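PDB 4R3U: 2-hydroxyisobutyryl-CoA mutase large subunit from Aquincola tertiaricarbonis, which forms the substrate-binding subunit of a cobalamin-dependent mutase that interconverts 2-hydroxyisobutyryl-CoA and (S)-3-hydroxybutyryl-CoA. Local coordinates for residues Thr157-Glu171 with Met189-Lys203. Sequence-based numbering, arbitrary orientation.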
ATOM      1  N   THR A 157     -11.384 -38.704  -5.142  1.00 33.21           N
ATOM      2  CA  THR A 157     -12.689 -39.108  -5.704  1.00 33.25           C
ATOM      3  C   THR A 157     -13.653 -37.901  -5.918  1.00 34.15           C
ATOM      4  O   THR A 157     -13.451 -36.817  -5.366  1.00 31.38           O
ATOM      5  CB  THR A 157     -13.344 -40.119  -4.735  1.00 38.26           C
ATOM      6  OG1 THR A 157     -13.634 -39.464  -3.494  1.00 38.25           O
ATOM      7  CG2 THR A 157     -12.473 -41.332  -4.461  1.00 34.22           C
ATOM      8  N   LEU A 158     -14.702 -38.117  -6.714  1.00 31.70           N
ATOM      9  CA  LEU A 158     -15.756 -37.138  -6.977  1.00 31.69           C
ATOM     10  C   LEU A 158     -16.491 -36.846  -5.648  1.00 38.92           C
ATOM     11  O   LEU A 158     -16.897 -35.700  -5.409  1.00 39.59           O
ATOM     12  CB  LEU A 158     -16.708 -37.692  -8.039  1.00 32.92           C
ATOM     13  CG  LEU A 158     -18.077 -37.035  -8.251  1.00 36.59           C
ATOM     14  CD1 LEU A 158     -17.943 -35.572  -8.684  1.00 34.87           C
ATOM     15  CD2 LEU A 158     -18.866 -37.819  -9.286  1.00 38.76           C
ATOM     16  N   ALA A 159     -16.596 -37.876  -4.769  1.00 35.45           N
ATOM     17  CA  ALA A 159     -17.168 -37.794  -3.429  1.00 34.61           C
ATOM     18  C   ALA A 159     -16.507 -36.673  -2.612  1.00 37.24           C
ATOM     19  O   ALA A 159     -17.212 -35.940  -1.921  1.00 36.66           O
ATOM     20  CB  ALA A 159     -16.999 -39.120  -2.719  1.00 35.48           C
ATOM     21  N   ASP A 160     -15.162 -36.513  -2.720  1.00 33.06           N
ATOM     22  CA  ASP A 160     -14.387 -35.479  -2.023  1.00 30.43           C
ATOM     23  C   ASP A 160     -14.732 -34.104  -2.584  1.00 37.37           C
ATOM     24  O   ASP A 160     -14.703 -33.099  -1.841  1.00 38.38           O
ATOM     25  CB  ASP A 160     -12.874 -35.671  -2.213  1.00 29.69           C
ATOM     26  CG  ASP A 160     -12.237 -36.955  -1.739  1.00 38.66           C
ATOM     27  OD1 ASP A 160     -12.782 -37.585  -0.806  1.00 38.13           O
ATOM     28  OD2 ASP A 160     -11.133 -37.278  -2.229  1.00 46.68           O
ATOM     29  N   MET A 161     -14.947 -34.034  -3.917  1.00 33.39           N
ATOM     30  CA  MET A 161     -15.307 -32.760  -4.556  1.00 33.10           C
ATOM     31  C   MET A 161     -16.721 -32.294  -4.103  1.00 38.38           C
ATOM     32  O   MET A 161     -16.954 -31.090  -3.987  1.00 39.10           O
ATOM     33  CB  MET A 161     -15.209 -32.833  -6.093  1.00 34.92           C
ATOM     34  CG  MET A 161     -15.316 -31.464  -6.753  1.00 36.05           C
ATOM     35  SD  MET A 161     -14.932 -31.450  -8.511  1.00 38.77           S
ATOM     36  CE  MET A 161     -13.090 -31.715  -8.429  1.00 34.95           C
ATOM     37  N   GLU A 162     -17.631 -33.243  -3.824  1.00 33.84           N
ATOM     38  CA  GLU A 162     -18.976 -32.961  -3.346  1.00 33.73           C
ATOM     39  C   GLU A 162     -18.846 -32.312  -1.983  1.00 38.08           C
ATOM     40  O   GLU A 162     -19.512 -31.303  -1.741  1.00 38.37           O
ATOM     41  CB  GLU A 162     -19.809 -34.249  -3.275  1.00 36.10           C
ATOM     42  CG  GLU A 162     -20.096 -34.832  -4.648  1.00 46.18           C
ATOM     43  CD  GLU A 162     -20.625 -36.251  -4.717  1.00 64.33           C
ATOM     44  OE1 GLU A 162     -20.548 -36.983  -3.704  1.00 70.50           O
ATOM     45  OE2 GLU A 162     -21.080 -36.645  -5.813  1.00 50.29           O
ATOM     46  N   ALA A 163     -17.916 -32.833  -1.127  1.00 34.50           N
ATOM     47  CA  ALA A 163     -17.589 -32.299   0.210  1.00 33.34           C
ATOM     48  C   ALA A 163     -16.981 -30.925   0.071  1.00 37.86           C
ATOM     49  O   ALA A 163     -17.373 -30.024   0.810  1.00 39.13           O
ATOM     50  CB  ALA A 163     -16.621 -33.219   0.944  1.00 33.41           C
ATOM     51  N   LEU A 164     -16.074 -30.753  -0.915  1.00 33.78           N
ATOM     52  CA  LEU A 164     -15.384 -29.505  -1.235  1.00 33.45           C
ATOM     53  C   LEU A 164     -16.312 -28.361  -1.612  1.00 37.06           C
ATOM     54  O   LEU A 164     -16.093 -27.235  -1.182  1.00 37.77           O
ATOM     55  CB  LEU A 164     -14.349 -29.729  -2.365  1.00 33.27           C
ATOM     56  CG  LEU A 164     -13.557 -28.487  -2.849  1.00 36.41           C
ATOM     57  CD1 LEU A 164     -12.475 -28.126  -1.878  1.00 36.51           C
ATOM     58  CD2 LEU A 164     -12.968 -28.708  -4.211  1.00 36.49           C
ATOM     59  N   LEU A 165     -17.272 -28.636  -2.474  1.00 33.81           N
ATOM     60  CA  LEU A 165     -18.195 -27.660  -3.038  1.00 33.13           C
ATOM     61  C   LEU A 165     -19.614 -27.761  -2.459  1.00 37.13           C
ATOM     62  O   LEU A 165     -20.563 -27.260  -3.058  1.00 36.68           O
ATOM     63  CB  LEU A 165     -18.180 -27.773  -4.591  1.00 33.21           C
ATOM     64  CG  LEU A 165     -16.855 -27.354  -5.270  1.00 34.45           C
ATOM     65  CD1 LEU A 165     -16.768 -27.859  -6.684  1.00 33.02           C
ATOM     66  CD2 LEU A 165     -16.643 -25.816  -5.214  1.00 34.75           C
ATOM     67  N   ALA A 166     -19.738 -28.353  -1.258  1.00 33.82           N
ATOM     68  CA  ALA A 166     -21.006 -28.490  -0.551  1.00 34.59           C
ATOM     69  C   ALA A 166     -21.594 -27.113  -0.291  1.00 36.94           C
ATOM     70  O   ALA A 166     -20.864 -26.202   0.101  1.00 34.23           O
ATOM     71  CB  ALA A 166     -20.800 -29.234   0.761  1.00 34.54           C
ATOM     72  N   ASP A 167     -22.904 -26.956  -0.561  1.00 36.64           N
ATOM     73  CA  ASP A 167     -23.661 -25.707  -0.380  1.00 37.43           C
ATOM     74  C   ASP A 167     -23.118 -24.518  -1.219  1.00 42.31           C
ATOM     75  O   ASP A 167     -23.345 -23.362  -0.865  1.00 43.04           O
ATOM     76  CB  ASP A 167     -23.809 -25.332   1.124  1.00 38.14           C
ATOM     77  CG  ASP A 167     -24.022 -26.511   2.061  1.00 42.49           C
ATOM     78  OD1 ASP A 167     -25.113 -27.148   1.988  1.00 43.46           O
ATOM     79  OD2 ASP A 167     -23.095 -26.820   2.837  1.00 46.22           O
ATOM     80  N   ILE A 168     -22.423 -24.808  -2.338  1.00 37.85           N
ATOM     81  CA  ILE A 168     -21.858 -23.779  -3.213  1.00 37.06           C
ATOM     82  C   ILE A 168     -22.586 -23.809  -4.530  1.00 40.15           C
ATOM     83  O   ILE A 168     -22.545 -24.838  -5.200  1.00 40.03           O
ATOM     84  CB  ILE A 168     -20.302 -23.954  -3.402  1.00 38.56           C
ATOM     85  CG1 ILE A 168     -19.507 -24.001  -2.044  1.00 37.52           C
ATOM     86  CG2 ILE A 168     -19.739 -22.923  -4.402  1.00 37.84           C
ATOM     87  CD1 ILE A 168     -19.285 -22.668  -1.259  1.00 38.78           C
ATOM     88  N   ASP A 169     -23.254 -22.702  -4.910  1.00 38.30           N
ATOM     89  CA  ASP A 169     -24.032 -22.669  -6.179  1.00 39.69           C
ATOM     90  C   ASP A 169     -23.070 -22.423  -7.311  1.00 42.83           C
ATOM     91  O   ASP A 169     -22.699 -21.281  -7.536  1.00 43.27           O
ATOM     92  CB  ASP A 169     -25.138 -21.591  -6.156  1.00 41.33           C
ATOM     93  CG  ASP A 169     -26.174 -21.721  -7.245  1.00 45.60           C
ATOM     94  OD1 ASP A 169     -25.825 -22.191  -8.348  1.00 45.89           O
ATOM     95  OD2 ASP A 169     -27.343 -21.366  -6.992  1.00 49.49           O
ATOM     96  N   LEU A 170     -22.664 -23.486  -8.013  1.00 38.57           N
ATOM     97  CA  LEU A 170     -21.661 -23.414  -9.079  1.00 37.65           C
ATOM     98  C   LEU A 170     -22.032 -22.557 -10.280  1.00 40.67           C
ATOM     99  O   LEU A 170     -21.121 -22.077 -10.989  1.00 38.24           O
ATOM    100  CB  LEU A 170     -21.111 -24.804  -9.493  1.00 37.28           C
ATOM    101  CG  LEU A 170     -20.726 -25.775  -8.377  1.00 38.70           C
ATOM    102  CD1 LEU A 170     -20.505 -27.167  -8.931  1.00 38.92           C
ATOM    103  CD2 LEU A 170     -19.567 -25.284  -7.579  1.00 36.89           C
ATOM    104  N   GLU A 171     -23.357 -22.339 -10.480  1.00 39.33           N
ATOM    105  CA  GLU A 171     -23.909 -21.479 -11.524  1.00 40.21           C
ATOM    106  C   GLU A 171     -23.910 -19.990 -11.124  1.00 43.95           C
ATOM    107  O   GLU A 171     -24.025 -19.134 -11.994  1.00 44.79           O
ATOM    108  CB  GLU A 171     -25.328 -21.882 -11.839  1.00 42.72           C
ATOM    109  CG  GLU A 171     -25.469 -23.087 -12.735  1.00 49.44           C
ATOM    110  CD  GLU A 171     -26.929 -23.457 -12.851  1.00 67.31           C
ATOM    111  OE1 GLU A 171     -27.710 -23.051 -11.959  1.00 61.52           O
ATOM    112  OE2 GLU A 171     -27.296 -24.137 -13.837  1.00 60.81           O
ATOM    113  N   MET A 189     -14.464 -34.413 -12.891  1.00 32.73           N
ATOM    114  CA  MET A 189     -15.183 -34.432 -11.612  1.00 32.15           C
ATOM    115  C   MET A 189     -16.100 -33.246 -11.483  1.00 36.06           C
ATOM    116  O   MET A 189     -17.226 -33.403 -10.981  1.00 36.38           O
ATOM    117  CB  MET A 189     -14.219 -34.461 -10.425  1.00 31.76           C
ATOM    118  CG  MET A 189     -13.620 -35.811 -10.156  1.00 34.33           C
ATOM    119  SD  MET A 189     -12.429 -35.746  -8.802  1.00 36.26           S
ATOM    120  CE  MET A 189     -11.749 -37.402  -8.897  1.00 33.85           C
ATOM    121  N   TYR A 190     -15.627 -32.059 -11.942  1.00 31.87           N
ATOM    122  CA  TYR A 190     -16.409 -30.837 -11.905  1.00 32.38           C
ATOM    123  C   TYR A 190     -17.654 -30.966 -12.785  1.00 36.26           C
ATOM    124  O   TYR A 190     -18.762 -30.628 -12.339  1.00 35.80           O
ATOM    125  CB  TYR A 190     -15.553 -29.624 -12.305  1.00 31.64           C
ATOM    126  CG  TYR A 190     -16.150 -28.293 -11.894  1.00 32.22           C
ATOM    127  CD1 TYR A 190     -16.111 -27.864 -10.563  1.00 33.22           C
ATOM    128  CD2 TYR A 190     -16.712 -27.438 -12.836  1.00 33.28           C
ATOM    129  CE1 TYR A 190     -16.629 -26.618 -10.185  1.00 34.47           C
ATOM    130  CE2 TYR A 190     -17.243 -26.196 -12.469  1.00 33.70           C
ATOM    131  CZ  TYR A 190     -17.199 -25.788 -11.143  1.00 40.05           C
ATOM    132  OH  TYR A 190     -17.711 -24.555 -10.794  1.00 39.29           O
ATOM    133  N   VAL A 191     -17.462 -31.501 -14.024  1.00 34.88           N
ATOM    134  CA  VAL A 191     -18.521 -31.727 -15.004  1.00 36.44           C
ATOM    135  C   VAL A 191     -19.529 -32.731 -14.453  1.00 42.17           C
ATOM    136  O   VAL A 191     -20.727 -32.443 -14.454  1.00 45.15           O
ATOM    137  CB  VAL A 191     -17.966 -32.093 -16.414  1.00 38.04           C
ATOM    138  CG1 VAL A 191     -19.075 -32.568 -17.366  1.00 38.65           C
ATOM    139  CG2 VAL A 191     -17.219 -30.912 -17.016  1.00 36.70           C
ATOM    140  N   ALA A 192     -19.041 -33.876 -13.930  1.00 37.97           N
ATOM    141  CA  ALA A 192     -19.853 -34.916 -13.297  1.00 38.21           C
ATOM    142  C   ALA A 192     -20.678 -34.336 -12.139  1.00 42.01           C
ATOM    143  O   ALA A 192     -21.864 -34.656 -12.039  1.00 44.57           O
ATOM    144  CB  ALA A 192     -18.958 -36.038 -12.793  1.00 37.73           C
ATOM    145  N   LEU A 193     -20.079 -33.448 -11.308  1.00 37.68           N
ATOM    146  CA  LEU A 193     -20.756 -32.776 -10.185  1.00 38.07           C
ATOM    147  C   LEU A 193     -21.892 -31.841 -10.676  1.00 41.57           C
ATOM    148  O   LEU A 193     -22.991 -31.882 -10.129  1.00 40.78           O
ATOM    149  CB  LEU A 193     -19.741 -32.011  -9.293  1.00 36.44           C
ATOM    150  CG  LEU A 193     -20.307 -31.227  -8.086  1.00 40.25           C
ATOM    151  CD1 LEU A 193     -20.947 -32.138  -7.052  1.00 40.97           C
ATOM    152  CD2 LEU A 193     -19.241 -30.425  -7.415  1.00 39.62           C
ATOM    153  N   GLY A 194     -21.598 -31.040 -11.699  1.00 39.42           N
ATOM    154  CA  GLY A 194     -22.534 -30.114 -12.325  1.00 40.68           C
ATOM    155  C   GLY A 194     -23.737 -30.821 -12.886  1.00 46.75           C
ATOM    156  O   GLY A 194     -24.862 -30.355 -12.699  1.00 48.37           O
ATOM    157  N   GLU A 195     -23.510 -31.992 -13.523  1.00 44.26           N
ATOM    158  CA  GLU A 195     -24.563 -32.843 -14.077  1.00 46.21           C
ATOM    159  C   GLU A 195     -25.442 -33.406 -12.954  1.00 50.72           C
ATOM    160  O   GLU A 195     -26.672 -33.286 -13.020  1.00 52.35           O
ATOM    161  CB  GLU A 195     -23.968 -33.965 -14.951  1.00 48.46           C
ATOM    162  CG  GLU A 195     -23.536 -33.484 -16.332  1.00 62.86           C
ATOM    163  CD  GLU A 195     -22.771 -34.453 -17.222  1.00 84.25           C
ATOM    164  OE1 GLU A 195     -22.902 -34.341 -18.463  1.00 79.14           O
ATOM    165  OE2 GLU A 195     -21.999 -35.283 -16.690  1.00 74.33           O
ATOM    166  N   LYS A 196     -24.800 -33.979 -11.902  1.00 45.43           N
ATOM    167  CA  LYS A 196     -25.441 -34.550 -10.714  1.00 44.84           C
ATOM    168  C   LYS A 196     -26.359 -33.514 -10.044  1.00 48.84           C
ATOM    169  O   LYS A 196     -27.442 -33.846  -9.579  1.00 50.44           O
ATOM    170  CB  LYS A 196     -24.364 -35.037  -9.725  1.00 44.23           C
ATOM    171  CG  LYS A 196     -24.902 -35.958  -8.645  1.00 53.65           C
ATOM    172  CD  LYS A 196     -23.833 -36.836  -8.031  1.00 60.67           C
ATOM    173  CE  LYS A 196     -24.406 -37.681  -6.916  1.00 66.07           C
ATOM    174  NZ  LYS A 196     -23.392 -38.592  -6.334  1.00 72.92           N
ATOM    175  N   ARG A 197     -25.925 -32.259 -10.036  1.00 44.33           N
ATOM    176  CA  ARG A 197     -26.627 -31.147  -9.423  1.00 44.64           C
ATOM    177  C   ARG A 197     -27.717 -30.557 -10.257  1.00 48.89           C
ATOM    178  O   ARG A 197     -28.453 -29.716  -9.752  1.00 48.34           O
ATOM    179  CB  ARG A 197     -25.634 -30.063  -9.011  1.00 42.42           C
ATOM    180  CG  ARG A 197     -24.847 -30.485  -7.825  1.00 40.07           C
ATOM    181  CD  ARG A 197     -24.425 -29.260  -7.154  1.00 40.31           C
ATOM    182  NE  ARG A 197     -23.574 -29.545  -6.016  1.00 49.42           N
ATOM    183  CZ  ARG A 197     -22.885 -28.613  -5.380  1.00 49.42           C
ATOM    184  NH1 ARG A 197     -22.949 -27.346  -5.775  1.00 36.07           N
ATOM    185  NH2 ARG A 197     -22.140 -28.933  -4.335  1.00 34.41           N
ATOM    186  N   GLY A 198     -27.795 -30.968 -11.518  1.00 47.29           N
ATOM    187  CA  GLY A 198     -28.823 -30.521 -12.447  1.00 48.82           C
ATOM    188  C   GLY A 198     -28.564 -29.151 -13.026  1.00 51.27           C
ATOM    189  O   GLY A 198     -29.507 -28.467 -13.446  1.00 51.91           O
ATOM    190  N   TYR A 199     -27.285 -28.728 -13.018  1.00 46.97           N
ATOM    191  CA  TYR A 199     -26.859 -27.432 -13.555  1.00 46.24           C
ATOM    192  C   TYR A 199     -26.699 -27.525 -15.078  1.00 50.61           C
ATOM    193  O   TYR A 199     -26.458 -28.613 -15.615  1.00 50.71           O
ATOM    194  CB  TYR A 199     -25.484 -26.999 -12.973  1.00 44.17           C
ATOM    195  CG  TYR A 199     -25.384 -26.721 -11.482  1.00 43.57           C
ATOM    196  CD1 TYR A 199     -26.450 -26.153 -10.778  1.00 46.02           C
ATOM    197  CD2 TYR A 199     -24.189 -26.926 -10.795  1.00 41.53           C
ATOM    198  CE1 TYR A 199     -26.331 -25.825  -9.417  1.00 44.88           C
ATOM    199  CE2 TYR A 199     -24.067 -26.618  -9.439  1.00 40.88           C
ATOM    200  CZ  TYR A 199     -25.134 -26.057  -8.755  1.00 47.07           C
ATOM    201  OH  TYR A 199     -25.001 -25.761  -7.421  1.00 45.72           O
ATOM    202  N   ASP A 200     -26.789 -26.370 -15.760  1.00 47.17           N
ATOM    203  CA  ASP A 200     -26.510 -26.220 -17.184  1.00 47.19           C
ATOM    204  C   ASP A 200     -24.970 -26.056 -17.245  1.00 49.01           C
ATOM    205  O   ASP A 200     -24.398 -25.180 -16.556  1.00 47.08           O
ATOM    206  CB  ASP A 200     -27.247 -24.980 -17.745  1.00 48.51           C
ATOM    207  CG  ASP A 200     -27.046 -24.656 -19.222  1.00 49.56           C
ATOM    208  OD1 ASP A 200     -26.226 -25.333 -19.880  1.00 48.50           O
ATOM    209  OD2 ASP A 200     -27.665 -23.681 -19.705  1.00 54.58           O
ATOM    210  N   LEU A 201     -24.300 -26.945 -18.004  1.00 44.56           N
ATOM    211  CA  LEU A 201     -22.837 -26.948 -18.106  1.00 42.51           C
ATOM    212  C   LEU A 201     -22.298 -25.663 -18.696  1.00 46.61           C
ATOM    213  O   LEU A 201     -21.274 -25.164 -18.235  1.00 43.56           O
ATOM    214  CB  LEU A 201     -22.316 -28.165 -18.890  1.00 42.27           C
ATOM    215  CG  LEU A 201     -22.613 -29.560 -18.344  1.00 43.68           C
ATOM    216  CD1 LEU A 201     -21.969 -30.585 -19.199  1.00 43.17           C
ATOM    217  CD2 LEU A 201     -22.106 -29.749 -16.906  1.00 45.63           C
ATOM    218  N   ASN A 202     -23.030 -25.099 -19.684  1.00 46.61           N
ATOM    219  CA  ASN A 202     -22.685 -23.852 -20.364  1.00 46.53           C
ATOM    220  C   ASN A 202     -22.809 -22.608 -19.471  1.00 50.14           C
ATOM    221  O   ASN A 202     -22.409 -21.520 -19.889  1.00 50.58           O
ATOM    222  CB  ASN A 202     -23.448 -23.730 -21.688  1.00 45.19           C
ATOM    223  CG  ASN A 202     -23.060 -24.814 -22.665  1.00 67.00           C
ATOM    224  OD1 ASN A 202     -21.879 -25.029 -22.983  1.00 57.72           O
ATOM    225  ND2 ASN A 202     -24.053 -25.555 -23.130  1.00 68.98           N
ATOM    226  N   LYS A 203     -23.317 -22.783 -18.230  1.00 45.33           N
ATOM    227  CA  LYS A 203     -23.465 -21.720 -17.220  1.00 43.87           C
ATOM    228  C   LYS A 203     -22.366 -21.831 -16.140  1.00 45.50           C
ATOM    229  O   LYS A 203     -22.283 -20.970 -15.264  1.00 43.98           O
ATOM    230  CB  LYS A 203     -24.845 -21.805 -16.539  1.00 47.62           C
ATOM    231  CG  LYS A 203     -26.035 -21.340 -17.366  1.00 51.24           C
ATOM    232  CD  LYS A 203     -27.289 -21.334 -16.491  1.00 58.71           C
ATOM    233  CE  LYS A 203     -28.591 -21.558 -17.236  1.00 58.92           C
ATOM    234  NZ  LYS A 203     -29.589 -22.238 -16.357  1.00 55.06           N
TER
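R197 reaches from the C-terminal end of helix 183-196 into the turn that follows helix 158-164. Its chain is extended from CG to NE, and the guanidinium meets two backbone carbonyls of the type II turn 165-168, both close to its own plane. NH2 bonds L165 O at 2.6 Å, nearly straight at 170° but from above the carbonyl plane; I168 N closes the turn on the opposite face of the same oxygen. NH1 holds I168 O, less straight, and also donates to Y199 OH.

Y199 follows the Schellman motif at G198. R197 CB sits over the centre of one face of its ring, 3.8 Å above the plane; E171 takes the opposite side, its N over that face and its CD 3.4 Å from Y199 CD1. L170 CB packs at 3.5 Å from Y199 CE2, and L170 N makes a weak bond to OH. A leucine in place of Y199 would probably leave R197 NH1 without its hydroxyl partner and L170 N without its weak one.

In this TIM-barrel domain of the acyl-CoA mutase family, the two helices precede and follow strand 175-178, and their segments 158-164 and 189-196 cross at -66°. L193 fills the angle between them: with CG anti to the backbone N (chi1 179°), it sets CD2 against L165 CD1 and L170 CD1, while CD1 rests on E162 CG. L158 CD1 touches M189 O, and M161 brings CE to 3.6 Å from M189 CB. The Y190 ring receives L165 CD1 and M161 SD at its edge and meets F177 of the strand with ring planes roughly perpendicular.

K196 NZ bridges to E162 OE2 on the syn side, whereas E171 OE2 accepts D200 N on the anti side at 3.0 Å, with K203 NZ in a longer salt bridge.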